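Local coordinates for protein nitrophorin Cim l NP (Cimex lectularius, PDB 2IMQ) that carries nitric oxide on a heme b and delivers it to the victim while the bed bug feeds, causing vasodilation, at residues Thr23-Glu26 with Glu27-Gly30; Lys53-Gln56 with Gly57-Cys60; Val88-Glu92 with Lys93-Gln97; Val176-Ala180 with Thr181-Ser185. One frame throughout, in Å; residues are numbered along the deposited sequence.

Contact 1: residues Thr23-Glu26 with Glu27-Gly30; sequences TNLE and ELLG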
# COMPACT_ATOMS: atom_id res chain seq x y z
N THR A 23 17.06 -5.30 -5.38
CA THR A 23 17.57 -4.91 -6.68
C THR A 23 16.75 -5.59 -7.78
O THR A 23 16.74 -5.08 -8.90
CB THR A 23 19.09 -5.23 -6.74
OG1 THR A 23 19.71 -4.54 -7.82
CG2 THR A 23 19.36 -6.69 -6.95
N ASN A 24 16.05 -6.69 -7.46
CA ASN A 24 15.16 -7.37 -8.39
C ASN A 24 13.72 -6.83 -8.25
O ASN A 24 13.01 -7.18 -7.33
CB ASN A 24 15.33 -8.92 -8.33
CG ASN A 24 14.37 -9.64 -7.41
OD1 ASN A 24 14.62 -9.77 -6.23
ND2 ASN A 24 13.23 -10.12 -7.98
N LEU A 25 13.34 -5.93 -9.14
CA LEU A 25 12.17 -5.06 -8.93
C LEU A 25 11.03 -5.39 -9.83
O LEU A 25 9.89 -5.02 -9.57
CB LEU A 25 12.58 -3.61 -9.10
CG LEU A 25 13.60 -3.01 -8.13
CD1 LEU A 25 13.93 -1.61 -8.57
CD2 LEU A 25 13.11 -3.03 -6.68
N GLU A 26 11.28 -6.07 -10.94
CA GLU A 26 10.21 -6.44 -11.83
C GLU A 26 9.16 -7.28 -11.16
O GLU A 26 7.98 -7.05 -11.33
CB GLU A 26 10.73 -7.18 -13.08
CG GLU A 26 11.42 -6.29 -14.08
CD GLU A 26 11.48 -6.88 -15.48
OE1 GLU A 26 11.33 -8.10 -15.58
OE2 GLU A 26 11.65 -6.11 -16.47
N GLU A 27 9.58 -8.26 -10.39
CA GLU A 27 8.65 -9.08 -9.68
C GLU A 27 7.84 -8.26 -8.64
O GLU A 27 6.62 -8.42 -8.54
CB GLU A 27 9.39 -10.19 -8.97
CG GLU A 27 8.51 -11.19 -8.27
CD GLU A 27 9.30 -12.31 -7.61
OE1 GLU A 27 8.65 -13.21 -7.05
OE2 GLU A 27 10.55 -12.30 -7.62
N LEU A 28 8.53 -7.40 -7.91
CA LEU A 28 7.93 -6.57 -6.88
C LEU A 28 6.79 -5.73 -7.45
O LEU A 28 5.78 -5.50 -6.79
CB LEU A 28 9.01 -5.67 -6.27
CG LEU A 28 8.55 -4.88 -5.07
CD1 LEU A 28 8.33 -5.74 -3.86
CD2 LEU A 28 9.48 -3.76 -4.73
N LEU A 29 6.95 -5.27 -8.69
CA LEU A 29 6.00 -4.37 -9.31
C LEU A 29 5.02 -5.08 -10.23
O LEU A 29 4.14 -4.46 -10.81
CB LEU A 29 6.72 -3.27 -10.08
CG LEU A 29 7.77 -2.53 -9.30
CD1 LEU A 29 8.48 -1.58 -10.23
CD2 LEU A 29 7.22 -1.83 -8.18
N GLY A 30 5.10 -6.40 -10.32
CA GLY A 30 4.17 -7.16 -11.10
C GLY A 30 4.44 -7.08 -12.60
O GLY A 30 3.50 -7.19 -13.35
O HOH W 1 12.31 -9.20 -10.48

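Contact 2: residues Lys53-Gln56 with Gly57-Cys60; sequences KPQQ and GPAC. With HEM (protoporphyrin IX containing Fe), chain B.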
# COMPACT_ATOMS: atom_id res chain seq x y z
N LYS A 53 20.66 7.55 6.93
CA LYS A 53 22.01 7.19 7.40
C LYS A 53 22.67 6.08 6.58
O LYS A 53 23.87 6.16 6.31
CB LYS A 53 22.01 6.80 8.88
CG LYS A 53 22.75 7.81 9.77
CD LYS A 53 23.37 7.14 10.97
CE LYS A 53 24.28 8.10 11.74
NZ LYS A 53 25.35 7.35 12.47
N PRO A 54 21.93 5.03 6.19
CA PRO A 54 22.51 3.99 5.35
C PRO A 54 22.93 4.46 3.94
O PRO A 54 23.64 3.72 3.24
CB PRO A 54 21.37 2.96 5.25
CG PRO A 54 20.48 3.26 6.37
CD PRO A 54 20.54 4.74 6.55
N GLN A 55 22.52 5.66 3.54
CA GLN A 55 22.70 6.16 2.17
C GLN A 55 22.25 5.13 1.15
O GLN A 55 23.01 4.64 0.33
CB GLN A 55 24.15 6.61 1.94
CG GLN A 55 24.50 7.86 2.75
CD GLN A 55 23.65 9.06 2.36
OE1 GLN A 55 22.97 9.65 3.22
NE2 GLN A 55 23.64 9.38 1.07
N GLN A 56 20.96 4.79 1.22
CA GLN A 56 20.38 3.84 0.28
C GLN A 56 19.44 4.58 -0.75
O GLN A 56 19.06 4.06 -1.77
CB GLN A 56 19.70 2.70 1.05
CG GLN A 56 19.67 1.39 0.28
CD GLN A 56 18.46 1.30 -0.65
OE1 GLN A 56 18.55 0.69 -1.72
NE2 GLN A 56 17.35 1.91 -0.26
N GLY A 57 19.06 5.78 -0.39
CA GLY A 57 18.33 6.64 -1.31
C GLY A 57 18.90 6.64 -2.72
O GLY A 57 18.14 6.40 -3.68
N PRO A 58 20.19 6.95 -2.90
CA PRO A 58 20.77 6.91 -4.23
C PRO A 58 20.52 5.63 -5.04
O PRO A 58 20.21 5.75 -6.23
CB PRO A 58 22.28 7.13 -3.97
CG PRO A 58 22.30 7.97 -2.78
CD PRO A 58 21.14 7.47 -1.89
N ALA A 59 20.63 4.44 -4.42
CA ALA A 59 20.40 3.19 -5.17
C ALA A 59 18.94 3.00 -5.53
O ALA A 59 18.62 2.48 -6.58
CB ALA A 59 20.90 1.93 -4.42
N CYS A 60 18.06 3.45 -4.66
CA CYS A 60 16.64 3.38 -4.92
C CYS A 60 16.36 4.15 -6.20
O CYS A 60 15.73 3.65 -7.12
CB CYS A 60 15.84 3.97 -3.77
SG CYS A 60 15.80 2.94 -2.37
CHA HEM B . 13.43 6.77 -2.97
CHB HEM B . 11.50 2.33 -2.68
CHC HEM B . 14.05 1.50 1.32
CHD HEM B . 15.74 5.95 1.27
C1A HEM B . 12.71 5.65 -3.28
C2A HEM B . 11.87 5.46 -4.44
C3A HEM B . 11.31 4.23 -4.32
C4A HEM B . 11.81 3.61 -3.12
CMA HEM B . 10.38 3.57 -5.31
CAA HEM B . 11.63 6.45 -5.60
CBA HEM B . 12.64 5.98 -6.68
CGA HEM B . 12.62 6.89 -7.90
O1A HEM B . 13.21 7.97 -7.84
O2A HEM B . 12.06 6.52 -8.96
C1B HEM B . 12.04 1.73 -1.59
C2B HEM B . 11.77 0.38 -1.17
C3B HEM B . 12.47 0.13 -0.06
C4B HEM B . 13.22 1.32 0.24
CMB HEM B . 10.82 -0.43 -1.99
CAB HEM B . 12.52 -1.13 0.78
CBB HEM B . 12.15 -2.32 0.28
C1C HEM B . 14.78 2.59 1.68
C2C HEM B . 15.60 2.74 2.86
C3C HEM B . 16.11 3.97 2.79
C4C HEM B . 15.54 4.66 1.68
CMC HEM B . 15.98 1.65 3.86
CAC HEM B . 17.08 4.60 3.79
CBC HEM B . 16.77 4.75 5.07
C1D HEM B . 15.23 6.58 0.16
C2D HEM B . 15.43 7.97 -0.14
C3D HEM B . 14.76 8.22 -1.46
C4D HEM B . 14.16 6.96 -1.84
CMD HEM B . 16.23 8.99 0.68
CAD HEM B . 14.72 9.59 -2.15
CBD HEM B . 16.14 9.85 -2.63
CGD HEM B . 16.16 10.98 -3.61
O1D HEM B . 17.29 11.32 -4.08
O2D HEM B . 15.05 11.52 -3.90
NA HEM B . 12.68 4.51 -2.49
NB HEM B . 12.91 2.29 -0.69
NC HEM B . 14.74 3.78 1.01
ND HEM B . 14.45 6.03 -0.86
FE HEM B . 13.82 4.11 -0.83

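Contact 3: residues Val88-Glu92 with Lys93-Gln97; sequences VYCLE and KHLDQ. With HEM (protoporphyrin IX containing Fe), chain B.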
# COMPACT_ATOMS: atom_id res chain seq x y z
N VAL A 88 4.60 7.34 -6.99
CA VAL A 88 3.62 7.06 -8.01
C VAL A 88 4.26 7.28 -9.38
O VAL A 88 4.85 8.34 -9.59
CB VAL A 88 2.35 7.93 -7.84
CG1 VAL A 88 1.35 7.55 -8.86
CG2 VAL A 88 1.75 7.72 -6.44
N TYR A 89 4.11 6.29 -10.25
CA TYR A 89 4.58 6.35 -11.63
C TYR A 89 3.39 6.22 -12.55
O TYR A 89 2.41 5.52 -12.26
CB TYR A 89 5.52 5.17 -11.92
CG TYR A 89 6.73 5.09 -11.09
CD1 TYR A 89 6.74 4.31 -9.95
CD2 TYR A 89 7.89 5.77 -11.41
CE1 TYR A 89 7.87 4.20 -9.17
CE2 TYR A 89 9.02 5.66 -10.63
CZ TYR A 89 9.02 4.85 -9.50
OH TYR A 89 10.12 4.78 -8.69
N CYS A 90 3.48 6.89 -13.72
CA CYS A 90 2.45 6.74 -14.71
C CYS A 90 3.10 6.72 -16.07
O CYS A 90 4.09 7.39 -16.27
CB CYS A 90 1.46 7.90 -14.62
SG CYS A 90 0.02 7.87 -15.77
N LEU A 91 2.55 5.94 -16.99
CA LEU A 91 3.09 5.97 -18.37
C LEU A 91 3.01 7.38 -18.90
O LEU A 91 1.97 8.04 -18.81
CB LEU A 91 2.35 4.99 -19.26
CG LEU A 91 2.62 3.49 -19.05
CD1 LEU A 91 1.72 2.68 -19.91
CD2 LEU A 91 4.05 3.11 -19.24
N GLU A 92 4.14 7.85 -19.42
CA GLU A 92 4.24 9.20 -19.94
C GLU A 92 3.17 9.51 -20.99
O GLU A 92 2.68 10.63 -21.07
CB GLU A 92 5.64 9.39 -20.52
CG GLU A 92 5.83 10.65 -21.33
CD GLU A 92 5.57 11.91 -20.55
OE1 GLU A 92 5.83 11.90 -19.32
OE2 GLU A 92 5.09 12.89 -21.17
N LYS A 93 2.77 8.53 -21.77
CA LYS A 93 1.77 8.76 -22.83
C LYS A 93 0.39 9.24 -22.32
O LYS A 93 -0.39 9.78 -23.07
CB LYS A 93 1.62 7.52 -23.70
CG LYS A 93 0.97 6.36 -23.02
CD LYS A 93 0.54 5.31 -24.00
CE LYS A 93 0.20 4.03 -23.28
NZ LYS A 93 0.19 2.87 -24.21
N HIS A 94 0.09 9.09 -21.03
CA HIS A 94 -1.22 9.50 -20.52
C HIS A 94 -1.23 10.94 -20.00
O HIS A 94 -2.29 11.48 -19.66
CB HIS A 94 -1.61 8.56 -19.39
CG HIS A 94 -1.75 7.14 -19.82
ND1 HIS A 94 -2.44 6.75 -20.94
CD2 HIS A 94 -1.33 5.99 -19.23
CE1 HIS A 94 -2.44 5.44 -21.04
NE2 HIS A 94 -1.79 4.95 -20.00
N LEU A 95 -0.07 11.55 -19.88
CA LEU A 95 0.07 12.79 -19.14
C LEU A 95 -0.21 14.02 -20.02
O LEU A 95 0.34 14.16 -21.11
CB LEU A 95 1.45 12.92 -18.54
CG LEU A 95 1.85 11.75 -17.62
CD1 LEU A 95 3.18 12.08 -17.01
CD2 LEU A 95 0.82 11.40 -16.51
N ASP A 96 -1.12 14.87 -19.53
CA ASP A 96 -1.34 16.22 -20.10
C ASP A 96 -1.01 17.20 -18.99
O ASP A 96 -1.75 17.33 -17.99
CB ASP A 96 -2.77 16.38 -20.62
CG ASP A 96 -3.04 17.79 -21.21
OD1 ASP A 96 -2.13 18.65 -21.18
OD2 ASP A 96 -4.15 18.13 -21.71
N GLN A 97 0.13 17.87 -19.09
CA GLN A 97 0.58 18.76 -18.03
C GLN A 97 -0.41 19.85 -17.66
O GLN A 97 -0.38 20.37 -16.54
CB GLN A 97 1.90 19.40 -18.40
CG GLN A 97 2.40 20.42 -17.38
CD GLN A 97 3.87 20.79 -17.54
OE1 GLN A 97 4.35 21.03 -18.67
NE2 GLN A 97 4.59 20.90 -16.41
CHA HEM B . 13.43 6.77 -2.97
CHB HEM B . 11.50 2.33 -2.68
CHC HEM B . 14.05 1.50 1.32
CHD HEM B . 15.74 5.95 1.27
C1A HEM B . 12.71 5.65 -3.28
C2A HEM B . 11.87 5.46 -4.44
C3A HEM B . 11.31 4.23 -4.32
C4A HEM B . 11.81 3.61 -3.12
CMA HEM B . 10.38 3.57 -5.31
CAA HEM B . 11.63 6.45 -5.60
CBA HEM B . 12.64 5.98 -6.68
CGA HEM B . 12.62 6.89 -7.90
O1A HEM B . 13.21 7.97 -7.84
O2A HEM B . 12.06 6.52 -8.96
C1B HEM B . 12.04 1.73 -1.59
C2B HEM B . 11.77 0.38 -1.17
C3B HEM B . 12.47 0.13 -0.06
C4B HEM B . 13.22 1.32 0.24
CMB HEM B . 10.82 -0.43 -1.99
CAB HEM B . 12.52 -1.13 0.78
CBB HEM B . 12.15 -2.32 0.28
C1C HEM B . 14.78 2.59 1.68
C2C HEM B . 15.60 2.74 2.86
C3C HEM B . 16.11 3.97 2.79
C4C HEM B . 15.54 4.66 1.68
CMC HEM B . 15.98 1.65 3.86
CAC HEM B . 17.08 4.60 3.79
CBC HEM B . 16.77 4.75 5.07
C1D HEM B . 15.23 6.58 0.16
C2D HEM B . 15.43 7.97 -0.14
C3D HEM B . 14.76 8.22 -1.46
C4D HEM B . 14.16 6.96 -1.84
CMD HEM B . 16.23 8.99 0.68
CAD HEM B . 14.72 9.59 -2.15
CBD HEM B . 16.14 9.85 -2.63
CGD HEM B . 16.16 10.98 -3.61
O1D HEM B . 17.29 11.32 -4.08
O2D HEM B . 15.05 11.52 -3.90
NA HEM B . 12.68 4.51 -2.49
NB HEM B . 12.91 2.29 -0.69
NC HEM B . 14.74 3.78 1.01
ND HEM B . 14.45 6.03 -0.86
FE HEM B . 13.82 4.11 -0.83

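Contact 4: residues Val176-Ala180 with Thr181-Ser185; sequences VETNA and THAKS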
# COMPACT_ATOMS: atom_id res chain seq x y z
N VAL A 176 -4.71 -9.57 13.36
CA VAL A 176 -5.64 -10.64 13.62
C VAL A 176 -5.77 -10.78 15.12
O VAL A 176 -4.80 -11.09 15.81
CB VAL A 176 -5.11 -11.93 12.95
CG1 VAL A 176 -5.83 -13.17 13.43
CG2 VAL A 176 -5.22 -11.85 11.42
N GLU A 177 -6.98 -10.60 15.61
CA GLU A 177 -7.26 -10.58 17.02
C GLU A 177 -7.72 -11.97 17.49
O GLU A 177 -8.88 -12.20 17.79
CB GLU A 177 -8.31 -9.51 17.29
CG GLU A 177 -8.41 -9.16 18.76
CD GLU A 177 -9.24 -7.97 19.09
OE1 GLU A 177 -9.35 -7.06 18.24
OE2 GLU A 177 -9.75 -7.95 20.25
N THR A 178 -6.77 -12.88 17.59
CA THR A 178 -6.93 -14.15 18.26
C THR A 178 -5.57 -14.59 18.71
O THR A 178 -4.55 -13.94 18.46
CB THR A 178 -7.60 -15.18 17.35
OG1 THR A 178 -7.97 -16.35 18.09
CG2 THR A 178 -6.75 -15.63 16.19
N ASN A 179 -5.50 -15.72 19.40
CA ASN A 179 -4.22 -16.19 19.86
C ASN A 179 -3.45 -16.88 18.74
O ASN A 179 -4.00 -17.29 17.72
CB ASN A 179 -4.40 -17.11 21.08
CG ASN A 179 -5.14 -18.36 20.72
OD1 ASN A 179 -4.55 -19.27 20.13
ND2 ASN A 179 -6.40 -18.42 21.08
N ALA A 180 -2.16 -17.00 18.95
CA ALA A 180 -1.26 -17.52 17.94
C ALA A 180 -1.54 -18.98 17.63
O ALA A 180 -1.35 -19.43 16.51
CB ALA A 180 0.17 -17.34 18.30
N THR A 181 -1.92 -19.75 18.62
CA THR A 181 -2.14 -21.20 18.38
C THR A 181 -3.30 -21.41 17.43
O THR A 181 -3.18 -22.14 16.43
CB THR A 181 -2.54 -21.92 19.67
OG1 THR A 181 -1.78 -21.40 20.76
CG2 THR A 181 -2.21 -23.42 19.55
N HIS A 182 -4.40 -20.72 17.67
CA HIS A 182 -5.56 -20.84 16.82
C HIS A 182 -5.27 -20.31 15.43
O HIS A 182 -5.63 -20.90 14.43
CB HIS A 182 -6.73 -20.16 17.47
CG HIS A 182 -8.02 -20.33 16.75
ND1 HIS A 182 -8.55 -21.58 16.46
CD2 HIS A 182 -8.89 -19.43 16.28
CE1 HIS A 182 -9.70 -21.41 15.84
NE2 HIS A 182 -9.93 -20.11 15.70
N ALA A 183 -4.63 -19.14 15.36
CA ALA A 183 -4.30 -18.57 14.08
C ALA A 183 -3.41 -19.50 13.25
O ALA A 183 -3.68 -19.73 12.06
CB ALA A 183 -3.56 -17.23 14.30
N LYS A 184 -2.39 -20.05 13.89
CA LYS A 184 -1.51 -20.95 13.16
C LYS A 184 -2.22 -22.22 12.69
O LYS A 184 -2.00 -22.71 11.58
CB LYS A 184 -0.27 -21.26 13.94
CG LYS A 184 0.73 -22.16 13.18
CD LYS A 184 1.26 -21.50 11.91
CE LYS A 184 2.56 -22.13 11.42
NZ LYS A 184 2.46 -23.57 11.41
N SER A 185 -3.12 -22.73 13.52
CA SER A 185 -3.92 -23.87 13.09
C SER A 185 -4.75 -23.55 11.86
O SER A 185 -4.81 -24.35 10.95
CB SER A 185 -4.82 -24.34 14.21
OG SER A 185 -5.57 -25.48 13.81

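Contact 1: residues Thr23-Glu26 with Glu27-Gly30
Asn-24 and Glu-27 meet at the start of the short, weakly bonded helix 26-29, and the path of Glu-27 from CB outward tells most of the story. Its CB lies 4.0 Å from Asn-24 ND2. With CG anti to the backbone N (chi1 -176°), the extended chain brings the carboxylate across to the end of the Asn-24 amide, the two side chains crossing at a slant. At the tip OE2 takes a weak hydrogen bond of 3.5 Å from Asn-24 ND2, and the two flat groups are turned 52° apart. The other oxygen, OE1, is held by Asn-265. A water ties the same amide back to the main chain: it accepts from Asn-24 ND2 at 2.8 Å and from Glu-27 N at 2.9 Å, which satisfies an N-H at the start of the helix. Asparagine suits this place because one NH2 group serves both the water and the carboxylate.

The turn ends in a Schellman motif. Gly-30 leaves the helix with a positive phi of 76°, a conformation that glycine adopts easily, and its N bonds to Glu-27 O at 3.1 Å. One residue earlier, Leu-29 N donates to Leu-25 O at 3.1 Å, with a weaker branch to Glu-26 O.

On the buried side Leu-25 and Leu-28 run side by side in the same direction, their CD2 methyls 4.2 Å apart. Leu-25 continues onto helix 57-70, whereas Leu-28 and Leu-29 rest on Val-12 of strand 6-17. Glu-26 touches Leu-67 of helix 57-70 and carries its carboxylate to a salt bridge with Lys-71.

Contact 2: residues Lys53-Gln56 with Gly57-Cys60
Gly-57 follows Gln-56 where helix 57-70 begins, and lays its CA against the porphyrin, 3.4 Å from heme C2D. Having no side chain, it lets the first turn come right down onto the ring. The carboxylate of Asp-52 takes hydrogen bonds from the N atoms of both Gln-56 and Gly-57, using one oxygen for each.

Pro-58 comes next. Its CD packs 3.5 Å from Gln-56 C, and the ring also leans toward the backbone of Gln-55. Proline fits the first turn of a helix, where its missing N-H costs no intrahelical bond and its ring restrains the backbone. Ala-59 has its CB 3.9 Å from Gln-56 O, a methyl small enough to sit close to the carbonyl that starts the helical bonding.

Cys-60 closes the turn. Its N donates to Gln-56 O at 3.1 Å with an N-H...O angle of 162°, a nearly straight bond that fixes the backbone of the ligand residue itself. A chi1 of -74°, with SG anti to the carbonyl carbon, turns the sulfur down onto the porphyrin, where SG lies 2.8 Å from the heme iron. Cysteine is the proximal ligand of this heme; the distance is long for an iron-sulfur bond in this ferrous structure. Gln-56 also swings its amide in beside the sulfur and over the heme, but it has two conformers, so the detail of that approach is doubtful.

Beyond these residues, Ala-21 of a nearby loop touches both Gln-56 and Cys-60, while later residues of helix 57-70 pack against Leu-25 of the 23-30 turn and Tyr-89 of strand 84-91.

Contact 3: residues Val88-Glu92 with Lys93-Gln97
Leu-91 and Glu-92 are bonded to His-94 and Leu-95 in a tight local turn that carries the chain off the end of strand 84-91. Two successive bonds, each spanning three residues, make it: His-94 N donates to Leu-91 O, and Leu-95 N to Glu-92 O, both at 3.1 Å. Both are nearly straight at the hydrogen, yet each donor stands well above the carbonyl plane, 44° and 53° out of it.

Such i+3 bonding marks the short 3-10 segment that ends the edge-side hairpin of the six-stranded sheet, in the two-sheet sandwich of the DNase I-like fold. In the strand itself, Tyr-89 reaches the heme, its OH donating to propionate O2A at 2.6 Å.

His-94 is held on several sides. Lys-93 CG sits over the centre of one ring face, 4.0 Å above the plane. Cys-90 SG comes at the ring edge, and Leu-91 CB approaches CD2 obliquely. Both ring nitrogens are hydrogen-bonded, NE2 to Asp-38 and ND1 to Tyr-125, a pairing that suits histidine and fixes the ring's rotation.

Cys-90, whose SG is anti to the backbone N (chi1 -178°), is directed toward the turn, and its SG meets Leu-95 CD2 at 3.7 Å; both residues pack on Ile-124 of the second sheet. The other methyl of Leu-95, CD1, lies 3.5 Å from Glu-92 OE1, which bonds to Thr-74; the glutamate and leucine side chains cross at about a right angle.

Contact 4: residues Val176-Ala180 with Thr181-Ser185
The side chains of Asn-179 and His-182 cross at about a right angle, with amide and ring planes 50° apart, at the start of helix 180-188. Asn-179 is the N-cap: its OD1 accepts from His-182 N at 2.9 Å with an N-H...O angle of 168°. The torsion explains the reach, since CG stands between the backbone N and the carbonyl carbon (chi1 65°), which folds the short side chain over the first turn. Asparagine is well suited, for its carbonyl comes just far enough to stand in for the one that a preceding helical turn would supply.

Thr-178 is set crosswise to the histidine as well. Its OG1 meets the ring at the edge, near the plane, 3.7 Å from His-182 CD2, and its CG2 turns to Ala-183 CB at 4.0 Å. Threonine thus offers oxygen to one neighbour and methyl to another. The imidazole also meets the ring of Phe-198, nearly perpendicular to it.

Backbone bonds take over as the helix gets under way: Ala-183 N donates to Asn-179 O at 3.1 Å, and Lys-184 N to Ala-180 O at 2.9 Å. The small Ala-183 lets the helix settle against Leu-195 of helix 192-196, while Lys-184 leads outward to a salt bridge with Asp-188.

The first N-H groups of a helix lack carbonyl partners from a previous turn; the amide oxygen satisfies that of His-182, and its partial negative charge probably interacts favourably with the positive end of the helix dipole.

From the N terminus the four contacts follow in series; each is a turn within one unbroken stretch, and none nests in or crosses another. Contact 1 forms a helical turn within the connection from strand 6-17 to strand 39-46. Contact 2 starts helix 57-70 after strand 39-46, and contact 3 ends strand 84-91 on the way to strand 103-108 of the second sheet. These three gather around the heme end, with nearest atoms about 6 Å apart in each pair; contacts 2 and 3 both touch the heme. Contact 4, which begins helix 180-188 after strand 165-169, stands apart, its centre about 44 Å from that of contact 3, across the chain's centre.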